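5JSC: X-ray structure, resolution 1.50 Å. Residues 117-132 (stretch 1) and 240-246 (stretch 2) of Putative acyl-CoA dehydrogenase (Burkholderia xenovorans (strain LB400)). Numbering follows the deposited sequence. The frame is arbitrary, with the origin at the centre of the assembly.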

# COMPACT_ATOMS: atom_id res chain seq x y z
N GLY C 117 16.37 -12.62 30.61
CA GLY C 117 15.99 -13.85 29.94
C GLY C 117 17.15 -14.80 29.68
O GLY C 117 17.00 -16.02 29.77
N ALA C 118 18.32 -14.25 29.36
CA ALA C 118 19.47 -15.12 29.11
C ALA C 118 19.88 -15.85 30.39
O ALA C 118 20.44 -16.95 30.31
CB ALA C 118 20.64 -14.32 28.53
N ILE C 119 19.59 -15.27 31.55
CA ILE C 119 19.88 -15.94 32.82
C ILE C 119 18.85 -17.03 33.10
O ILE C 119 19.19 -18.13 33.53
CB ILE C 119 19.96 -14.91 33.97
CG1 ILE C 119 20.99 -13.82 33.65
CG2 ILE C 119 20.29 -15.59 35.30
CD1 ILE C 119 21.03 -12.69 34.67
N SER C 120 17.56 -16.74 32.85
CA SER C 120 16.55 -17.78 32.95
C SER C 120 16.89 -18.96 32.05
O SER C 120 16.72 -20.12 32.44
CB SER C 120 15.17 -17.23 32.59
OG SER C 120 14.65 -16.38 33.60
N LEU C 121 17.37 -18.68 30.84
CA LEU C 121 17.63 -19.73 29.87
C LEU C 121 18.94 -20.46 30.14
O LEU C 121 19.00 -21.68 30.00
CB LEU C 121 17.66 -19.15 28.45
CG LEU C 121 16.33 -18.74 27.84
CD1 LEU C 121 16.56 -18.07 26.48
CD2 LEU C 121 15.41 -19.94 27.70
N GLY C 122 19.99 -19.73 30.53
CA GLY C 122 21.32 -20.33 30.54
C GLY C 122 22.11 -20.21 31.83
O GLY C 122 23.27 -20.64 31.87
N GLY C 123 21.53 -19.65 32.89
CA GLY C 123 22.29 -19.47 34.12
C GLY C 123 22.51 -20.77 34.88
O GLY C 123 21.74 -21.72 34.78
N THR C 124 23.61 -20.79 35.64
CA THR C 124 23.82 -21.83 36.65
C THR C 124 22.90 -21.59 37.84
O THR C 124 22.19 -20.59 37.93
CB THR C 124 25.27 -21.84 37.13
OG1 THR C 124 25.55 -20.58 37.78
CG2 THR C 124 26.23 -22.03 35.96
N HIS C 125 22.95 -22.52 38.80
CA HIS C 125 22.21 -22.33 40.04
C HIS C 125 22.64 -21.06 40.76
O HIS C 125 21.80 -20.27 41.20
CB HIS C 125 22.40 -23.54 40.95
CG HIS C 125 21.83 -24.81 40.41
ND1 HIS C 125 20.66 -24.85 39.69
CD2 HIS C 125 22.27 -26.09 40.49
CE1 HIS C 125 20.40 -26.10 39.35
NE2 HIS C 125 21.36 -26.87 39.82
N GLU C 126 23.95 -20.85 40.89
CA GLU C 126 24.44 -19.66 41.57
C GLU C 126 23.99 -18.40 40.84
O GLU C 126 23.54 -17.44 41.47
CB GLU C 126 25.96 -19.67 41.71
CG GLU C 126 26.48 -20.72 42.67
CD GLU C 126 27.76 -20.31 43.38
OE1 GLU C 126 27.96 -19.10 43.60
OE2 GLU C 126 28.55 -21.21 43.73
N GLN C 127 24.11 -18.40 39.51
CA GLN C 127 23.72 -17.23 38.73
C GLN C 127 22.22 -16.96 38.86
O GLN C 127 21.80 -15.82 39.09
CB GLN C 127 24.12 -17.41 37.27
CG GLN C 127 25.63 -17.37 37.06
CD GLN C 127 26.07 -17.97 35.74
OE1 GLN C 127 25.29 -18.62 35.05
NE2 GLN C 127 27.34 -17.76 35.38
N LYS C 128 21.40 -18.00 38.70
CA LYS C 128 19.96 -17.80 38.85
C LYS C 128 19.61 -17.33 40.26
O LYS C 128 18.77 -16.44 40.44
CB LYS C 128 19.20 -19.08 38.49
CG LYS C 128 19.27 -19.44 37.02
CD LYS C 128 18.38 -20.63 36.71
CE LYS C 128 18.43 -21.03 35.24
NZ LYS C 128 17.54 -22.21 34.97
N THR C 129 20.26 -17.90 41.29
CA THR C 129 19.98 -17.48 42.66
C THR C 129 20.37 -16.02 42.89
O THR C 129 19.67 -15.29 43.60
CB THR C 129 20.73 -18.39 43.63
OG1 THR C 129 20.28 -19.73 43.46
CG2 THR C 129 20.51 -17.96 45.08
N ARG C 130 21.49 -15.59 42.31
CA ARG C 130 21.99 -14.25 42.60
C ARG C 130 21.15 -13.18 41.92
O ARG C 130 20.92 -12.11 42.50
CB ARG C 130 23.46 -14.14 42.20
CG ARG C 130 24.02 -12.72 42.30
CD ARG C 130 25.53 -12.69 42.06
NE ARG C 130 26.05 -11.34 41.89
CZ ARG C 130 26.33 -10.50 42.88
NH1 ARG C 130 26.13 -10.87 44.14
NH2 ARG C 130 26.81 -9.29 42.61
N TYR C 131 20.68 -13.43 40.70
CA TYR C 131 20.08 -12.36 39.91
C TYR C 131 18.57 -12.45 39.77
O TYR C 131 17.90 -11.42 39.84
CB TYR C 131 20.71 -12.31 38.50
CG TYR C 131 22.17 -11.92 38.59
CD1 TYR C 131 22.53 -10.59 38.75
CD2 TYR C 131 23.17 -12.88 38.55
CE1 TYR C 131 23.86 -10.22 38.87
CE2 TYR C 131 24.50 -12.52 38.66
CZ TYR C 131 24.84 -11.19 38.82
OH TYR C 131 26.16 -10.83 38.93
N LEU C 132 18.01 -13.64 39.59
CA LEU C 132 16.60 -13.69 39.20
C LEU C 132 15.63 -13.27 40.30
O LEU C 132 14.63 -12.61 39.98
CB LEU C 132 16.24 -15.08 38.68
CG LEU C 132 16.95 -15.42 37.36
CD1 LEU C 132 16.48 -16.79 36.86
CD2 LEU C 132 16.72 -14.34 36.26
N ARG C 240 35.36 -15.60 35.08
CA ARG C 240 34.90 -16.69 34.22
C ARG C 240 33.59 -17.28 34.72
O ARG C 240 32.75 -17.70 33.92
CB ARG C 240 35.98 -17.78 34.14
N SER C 241 33.39 -17.29 36.04
CA SER C 241 32.16 -17.81 36.63
C SER C 241 30.93 -16.96 36.31
O SER C 241 29.82 -17.36 36.65
CB SER C 241 32.32 -17.92 38.14
OG SER C 241 32.65 -16.66 38.70
N GLN C 242 31.11 -15.80 35.67
CA GLN C 242 29.99 -14.97 35.24
C GLN C 242 29.55 -15.27 33.81
O GLN C 242 28.62 -14.63 33.32
CB GLN C 242 30.35 -13.48 35.35
CG GLN C 242 30.45 -12.94 36.77
CD GLN C 242 29.12 -12.95 37.50
OE1 GLN C 242 28.73 -13.95 38.08
NE2 GLN C 242 28.42 -11.83 37.46
N MET C 243 30.21 -16.20 33.14
CA MET C 243 29.79 -16.57 31.80
C MET C 243 28.47 -17.34 31.85
O MET C 243 28.29 -18.21 32.71
CB MET C 243 30.85 -17.42 31.10
CG MET C 243 30.50 -17.77 29.66
SD MET C 243 31.74 -18.76 28.82
CE MET C 243 33.08 -17.58 28.71
N LEU C 244 27.55 -16.98 30.96
CA LEU C 244 26.30 -17.71 30.79
C LEU C 244 26.49 -18.75 29.69
O LEU C 244 26.75 -18.39 28.53
CB LEU C 244 25.16 -16.77 30.43
CG LEU C 244 24.75 -15.75 31.49
CD1 LEU C 244 23.74 -14.75 30.89
CD2 LEU C 244 24.15 -16.46 32.70
N GLY C 245 26.36 -20.02 30.05
CA GLY C 245 26.55 -21.07 29.07
C GLY C 245 28.02 -21.30 28.78
O GLY C 245 28.93 -20.76 29.43
N ALA C 246 28.25 -22.11 27.76
CA ALA C 246 29.59 -22.54 27.41
C ALA C 246 30.28 -21.49 26.54
O ALA C 246 29.63 -20.73 25.82
CB ALA C 246 29.54 -23.87 26.68
O HOH W 1 25.80 -20.48 32.87

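A break between two helices often supplies the polar groups that hold a distant segment of chain, and this contact is a compact example. The first helix ends at G122; G123 leaves helical geometry while its N still bonds to I119 O (2.9 Å), and a second helix starts at H125. Against this corner lies an irregular segment, a 3-10 turn over 240-242 followed by extended backbone, with the CA atoms of G122 and G245 5.5 Å apart. A CB on G123 would clash with I119 O, while the positive phi of G245 favours glycine.

No direct backbone hydrogen bond joins the stretches; instead, Q127 reads the backbone. Its NE2 donates to S241 O (2.8 Å) and M243 O (2.9 Å), using both amide protons on carbonyls two residues apart. Its OE1 accepts from T124 N (2.8 Å), and T124 OG1 caps the second helix by accepting from Q127 N (3.1 Å), so the reaching side chain is anchored at its own helix start. Water 1 links Q127 OE1 (2.9 Å) to G245 N (2.9 Å).

Further along the helix, Q242 NE2 donates to Y131 OH (2.9 Å), which also accepts from R130 NE (3.0 Å). L244 supplies the apolar part: its CD1 packs against A118 CB (3.9 Å) and I119 CG1 (4.0 Å), and its CD2 approaches G123 CA (3.8 Å).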